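Local coordinates for protein glycoside Hydrolase (Bacteroides plebeius, PDB 5T3B) that is a family 50 glycoside hydrolase from a gut Bacteroides, probably cleaving glycosidic bonds in a polysaccharide, as its agarase relatives do, at residues Ser185-Ala197 with Phe240-Asp252. Sequence-based numbering, arbitrary orientation. Where two conformers were deposited one is given.
Sequences SPLTQAPSFSFLA and FRNNPDVLGFFSD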
loop_
_atom_site.group_PDB
_atom_site.type_symbol
_atom_site.label_atom_id
_atom_site.label_comp_id
_atom_site.label_asym_id
_atom_site.label_seq_id
_atom_site.Cartn_x
_atom_site.Cartn_y
_atom_site.Cartn_z
ATOM N N SER A 185 -16.802 17.120 3.334
ATOM C CA SER A 185 -15.596 16.532 3.824
ATOM C C SER A 185 -15.437 15.077 3.250
ATOM O O SER A 185 -16.076 14.120 3.684
ATOM C CB SER A 185 -15.587 16.482 5.324
ATOM O OG SER A 185 -15.796 17.784 5.822
ATOM N N PRO A 186 -14.512 14.932 2.288
ATOM C CA PRO A 186 -14.432 13.657 1.594
ATOM C C PRO A 186 -13.690 12.604 2.405
ATOM O O PRO A 186 -12.879 12.885 3.275
ATOM C CB PRO A 186 -13.589 13.957 0.336
ATOM C CG PRO A 186 -12.749 15.084 0.765
ATOM C CD PRO A 186 -13.582 15.906 1.726
ATOM N N LEU A 187 -13.961 11.364 2.037
ATOM C CA LEU A 187 -13.149 10.233 2.427
ATOM C C LEU A 187 -12.504 9.766 1.104
ATOM O O LEU A 187 -13.165 9.143 0.274
ATOM C CB LEU A 187 -14.053 9.159 3.026
ATOM C CG LEU A 187 -13.345 7.918 3.523
ATOM C CD1 LEU A 187 -12.232 8.246 4.453
ATOM C CD2 LEU A 187 -14.335 6.969 4.161
ATOM N N THR A 188 -11.259 10.196 0.890
ATOM C CA THR A 188 -10.703 9.996 -0.433
ATOM C C THR A 188 -10.484 8.494 -0.688
ATOM O O THR A 188 -10.180 7.748 0.232
ATOM C CB THR A 188 -9.450 10.819 -0.654
ATOM O OG1 THR A 188 -8.510 10.639 0.376
ATOM C CG2 THR A 188 -9.788 12.274 -0.691
ATOM N N GLN A 189 -10.658 8.101 -1.942
ATOM C CA GLN A 189 -10.641 6.659 -2.254
ATOM C C GLN A 189 -9.606 6.310 -3.286
ATOM O O GLN A 189 -9.333 7.085 -4.218
ATOM C CB GLN A 189 -12.019 6.117 -2.582
ATOM C CG GLN A 189 -12.595 6.653 -3.805
ATOM C CD GLN A 189 -14.022 6.139 -4.187
ATOM O OE1 GLN A 189 -14.541 5.029 -3.750
ATOM N NE2 GLN A 189 -14.630 6.868 -4.976
ATOM N N ALA A 190 -9.080 5.106 -3.153
ATOM C CA ALA A 190 -8.152 4.556 -4.127
ATOM C C ALA A 190 -8.604 3.128 -4.477
ATOM O O ALA A 190 -8.295 2.179 -3.720
ATOM C CB ALA A 190 -6.748 4.531 -3.627
ATOM N N PRO A 191 -9.433 2.956 -5.507
ATOM C CA PRO A 191 -9.948 1.638 -5.850
ATOM C C PRO A 191 -8.900 0.729 -6.369
ATOM O O PRO A 191 -7.886 1.156 -6.945
ATOM C CB PRO A 191 -10.993 1.892 -6.931
ATOM C CG PRO A 191 -10.462 3.149 -7.568
ATOM C CD PRO A 191 -9.947 3.988 -6.419
ATOM N N SER A 192 -9.116 -0.564 -6.172
ATOM C CA SER A 192 -8.275 -1.634 -6.720
ATOM C C SER A 192 -9.000 -2.373 -7.815
ATOM O O SER A 192 -10.255 -2.495 -7.788
ATOM C CB SER A 192 -7.799 -2.546 -5.595
ATOM O OG SER A 192 -8.934 -3.106 -4.908
ATOM N N PHE A 193 -8.250 -2.742 -8.836
ATOM C CA PHE A 193 -8.693 -3.472 -10.008
ATOM C C PHE A 193 -7.863 -4.747 -10.135
ATOM O O PHE A 193 -6.909 -4.998 -9.412
ATOM C CB PHE A 193 -8.528 -2.600 -11.254
ATOM C CG PHE A 193 -9.439 -1.389 -11.264
ATOM C CD1 PHE A 193 -9.109 -0.220 -10.603
ATOM C CD2 PHE A 193 -10.629 -1.408 -11.926
ATOM C CE1 PHE A 193 -9.932 0.878 -10.618
ATOM C CE2 PHE A 193 -11.436 -0.309 -11.966
ATOM C CZ PHE A 193 -11.113 0.820 -11.279
ATOM N N SER A 194 -8.273 -5.571 -11.103
ATOM C CA SER A 194 -7.639 -6.851 -11.435
ATOM C C SER A 194 -7.384 -6.899 -12.949
ATOM O O SER A 194 -8.074 -7.612 -13.688
ATOM C CB SER A 194 -8.516 -8.006 -10.993
ATOM O OG SER A 194 -8.725 -7.992 -9.603
ATOM N N PHE A 195 -6.414 -6.108 -13.421
ATOM C CA PHE A 195 -6.258 -5.934 -14.859
ATOM C C PHE A 195 -5.931 -7.261 -15.580
ATOM O O PHE A 195 -6.481 -7.525 -16.656
ATOM C CB PHE A 195 -5.185 -4.912 -15.193
ATOM C CG PHE A 195 -5.637 -3.481 -15.225
ATOM C CD1 PHE A 195 -6.419 -2.922 -14.239
ATOM C CD2 PHE A 195 -5.233 -2.639 -16.257
ATOM C CE1 PHE A 195 -6.789 -1.594 -14.249
ATOM C CE2 PHE A 195 -5.635 -1.339 -16.299
ATOM C CZ PHE A 195 -6.354 -0.769 -15.264
ATOM N N LEU A 196 -5.018 -8.052 -15.034
ATOM C CA LEU A 196 -4.612 -9.241 -15.773
ATOM C C LEU A 196 -5.785 -10.228 -15.952
ATOM O O LEU A 196 -6.009 -10.769 -17.045
ATOM C CB LEU A 196 -3.420 -9.901 -15.095
ATOM C CG LEU A 196 -2.133 -9.077 -15.201
ATOM C CD1 LEU A 196 -1.122 -9.499 -14.169
ATOM C CD2 LEU A 196 -1.533 -9.165 -16.584
ATOM N N ALA A 197 -6.543 -10.426 -14.870
ATOM C CA ALA A 197 -7.737 -11.272 -14.923
ATOM C C ALA A 197 -8.755 -10.734 -15.872
ATOM O O ALA A 197 -9.414 -11.507 -16.604
ATOM C CB ALA A 197 -8.318 -11.495 -13.543
ATOM N N PHE A 240 -14.737 7.053 -11.408
ATOM C CA PHE A 240 -13.453 7.466 -10.902
ATOM C C PHE A 240 -12.775 8.544 -11.731
ATOM O O PHE A 240 -12.032 9.388 -11.209
ATOM C CB PHE A 240 -12.515 6.299 -10.728
ATOM C CG PHE A 240 -13.067 5.199 -9.861
ATOM C CD1 PHE A 240 -13.410 5.449 -8.519
ATOM C CD2 PHE A 240 -13.333 3.941 -10.342
ATOM C CE1 PHE A 240 -13.945 4.441 -7.712
ATOM C CE2 PHE A 240 -13.839 2.935 -9.521
ATOM C CZ PHE A 240 -14.147 3.201 -8.212
ATOM N N ARG A 241 -13.004 8.518 -13.034
ATOM C CA ARG A 241 -12.299 9.460 -13.883
ATOM C C ARG A 241 -12.792 10.890 -13.603
ATOM O O ARG A 241 -13.983 11.112 -13.389
ATOM C CB ARG A 241 -12.483 9.091 -15.357
ATOM C CG ARG A 241 -13.884 9.215 -15.878
ATOM C CD ARG A 241 -13.760 9.049 -17.392
ATOM N NE ARG A 241 -13.329 7.735 -17.837
ATOM C CZ ARG A 241 -14.165 6.743 -18.032
ATOM N NH1 ARG A 241 -15.506 6.948 -17.929
ATOM N NH2 ARG A 241 -13.673 5.545 -18.338
ATOM N N ASN A 242 -11.858 11.835 -13.646
ATOM C CA ASN A 242 -12.169 13.251 -13.452
ATOM C C ASN A 242 -12.869 13.566 -12.146
ATOM O O ASN A 242 -13.631 14.499 -12.020
ATOM C CB ASN A 242 -12.971 13.790 -14.633
ATOM C CG ASN A 242 -12.214 13.627 -15.931
ATOM O OD1 ASN A 242 -12.676 12.963 -16.906
ATOM N ND2 ASN A 242 -11.068 14.146 -15.940
ATOM N N ASN A 243 -12.583 12.754 -11.140
ATOM C CA ASN A 243 -13.226 12.854 -9.850
ATOM C C ASN A 243 -12.153 13.285 -8.849
ATOM O O ASN A 243 -11.231 12.482 -8.544
ATOM C CB ASN A 243 -13.853 11.522 -9.504
ATOM C CG ASN A 243 -14.640 11.585 -8.215
ATOM O OD1 ASN A 243 -14.315 12.368 -7.294
ATOM N ND2 ASN A 243 -15.675 10.789 -8.147
ATOM N N PRO A 244 -12.218 14.490 -8.282
ATOM C CA PRO A 244 -11.132 15.004 -7.457
ATOM C C PRO A 244 -10.934 14.252 -6.140
ATOM O O PRO A 244 -9.865 14.353 -5.571
ATOM C CB PRO A 244 -11.501 16.439 -7.172
ATOM C CG PRO A 244 -12.999 16.422 -7.291
ATOM C CD PRO A 244 -13.313 15.466 -8.434
ATOM N N ASP A 245 -11.921 13.471 -5.708
ATOM C CA ASP A 245 -11.822 12.737 -4.425
ATOM C C ASP A 245 -11.240 11.369 -4.567
ATOM O O ASP A 245 -11.169 10.635 -3.572
ATOM C CB ASP A 245 -13.190 12.708 -3.768
ATOM C CG ASP A 245 -13.623 14.114 -3.358
ATOM O OD1 ASP A 245 -12.774 14.929 -2.895
ATOM O OD2 ASP A 245 -14.846 14.402 -3.531
ATOM N N VAL A 246 -10.782 11.034 -5.748
ATOM C CA VAL A 246 -10.084 9.785 -6.016
ATOM C C VAL A 246 -8.588 10.024 -5.963
ATOM O O VAL A 246 -8.030 10.819 -6.694
ATOM C CB VAL A 246 -10.573 9.197 -7.336
ATOM C CG1 VAL A 246 -9.743 7.978 -7.709
ATOM C CG2 VAL A 246 -12.024 8.896 -7.335
ATOM N N LEU A 247 -7.917 9.395 -4.980
ATOM C CA LEU A 247 -6.483 9.521 -4.796
ATOM C C LEU A 247 -5.746 8.959 -6.013
ATOM O O LEU A 247 -4.763 9.519 -6.482
ATOM C CB LEU A 247 -6.062 8.819 -3.508
ATOM C CG LEU A 247 -4.643 8.803 -3.095
ATOM C CD1 LEU A 247 -4.157 10.235 -2.881
ATOM C CD2 LEU A 247 -4.491 8.013 -1.819
ATOM N N GLY A 248 -6.185 7.814 -6.513
ATOM C CA GLY A 248 -5.604 7.111 -7.626
ATOM C C GLY A 248 -6.132 5.715 -7.638
ATOM O O GLY A 248 -7.101 5.399 -6.974
ATOM N N PHE A 249 -5.493 4.821 -8.435
ATOM C CA PHE A 249 -5.966 3.422 -8.492
ATOM C C PHE A 249 -4.814 2.444 -8.515
ATOM O O PHE A 249 -3.704 2.753 -8.941
ATOM C CB PHE A 249 -6.858 3.174 -9.714
ATOM C CG PHE A 249 -6.121 3.152 -11.050
ATOM C CD1 PHE A 249 -5.745 4.341 -11.678
ATOM C CD2 PHE A 249 -5.837 1.966 -11.666
ATOM C CE1 PHE A 249 -5.078 4.337 -12.863
ATOM C CE2 PHE A 249 -5.182 1.964 -12.859
ATOM C CZ PHE A 249 -4.761 3.146 -13.449
ATOM N N PHE A 250 -5.129 1.233 -8.075
ATOM C CA PHE A 250 -4.216 0.106 -8.169
ATOM C C PHE A 250 -4.722 -0.803 -9.270
ATOM O O PHE A 250 -5.923 -1.049 -9.382
ATOM C CB PHE A 250 -4.177 -0.699 -6.869
ATOM C CG PHE A 250 -3.974 0.175 -5.663
ATOM C CD1 PHE A 250 -2.716 0.691 -5.349
ATOM C CD2 PHE A 250 -5.055 0.531 -4.875
ATOM C CE1 PHE A 250 -2.572 1.538 -4.295
ATOM C CE2 PHE A 250 -4.916 1.400 -3.820
ATOM C CZ PHE A 250 -3.685 1.886 -3.523
ATOM N N SER A 251 -3.824 -1.355 -10.084
ATOM C CA SER A 251 -4.244 -2.178 -11.241
ATOM C C SER A 251 -4.348 -3.697 -10.933
ATOM O O SER A 251 -4.849 -4.445 -11.753
ATOM C CB SER A 251 -3.308 -1.948 -12.412
ATOM O OG SER A 251 -1.996 -2.263 -12.067
ATOM N N ASP A 252 -3.739 -4.127 -9.821
ATOM C CA ASP A 252 -3.635 -5.509 -9.426
ATOM C C ASP A 252 -3.135 -5.504 -8.003
ATOM O O ASP A 252 -2.897 -4.453 -7.402
ATOM C CB ASP A 252 -2.756 -6.308 -10.387
ATOM C CG ASP A 252 -3.496 -6.951 -11.528
ATOM O OD1 ASP A 252 -4.430 -7.720 -11.296
ATOM O OD2 ASP A 252 -3.145 -6.763 -12.749
HETATM O O HOH W 1 -5.616 -9.928 -12.195
#
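Pro191 packs on the Phe240 ring beside a parallel pairing of the two backbones, in which strand 188-190 and its continuation run along a chain bridged at only two points, consistent with the (beta/alpha)8 barrel expected of family 50 enzymes. It is a worked example of isolated parallel bridges with side-chain packing on both sides of a slip. Gln189 bridges Val246 and Ser192 bridges Phe250, the register slipping by one residue between them. In the first, Gln189 N donates to Asp245 O (3.1 Å) and Gln189 O accepts from Leu247 N; in the second, Pro191 O receives Phe250 N at 3.0 Å in a nearly straight bond, and Phe250 O takes Phe193 N. At the slip, Gly248 O is buried without a hydrogen-bond partner, having Ala190 CA and Pro191 CD for neighbours.

Phe240 lies beside the two bridges, at the start of a type II turn. A chi1 of -55° puts CG beside the backbone N and lays one ring face against Pro191 CG, 3.6 Å from the centroid and 8° off the normal, a CH-pi contact. Phe193 CZ approaches the same ring obliquely, 3.9 Å from Phe240 CE2. A serine in place of Phe240 would probably strip Pro191 of its aromatic cover and leave the end of the Phe193 ring less firmly packed.

Phe250 works beside the second bridge: its CE2 lies 3.6 Å from Ala190 CB, while Ala190 O sits at the ring edge. Leu333 also touches this side chain.

Asp252 lies against the first turn of helix 195-203. Phe195 N bonds to Ser251 O (2.8 Å), and Ser251 CB lies over a face of the Phe195 ring. Asp252 OD2 accepts Leu196 N through its syn lone pair (3.2 Å) and also bonds Tyr314 OH. Its other oxygen, OD1, accepts from a water 2.7 Å away, which in turn accepts from Ala197 N.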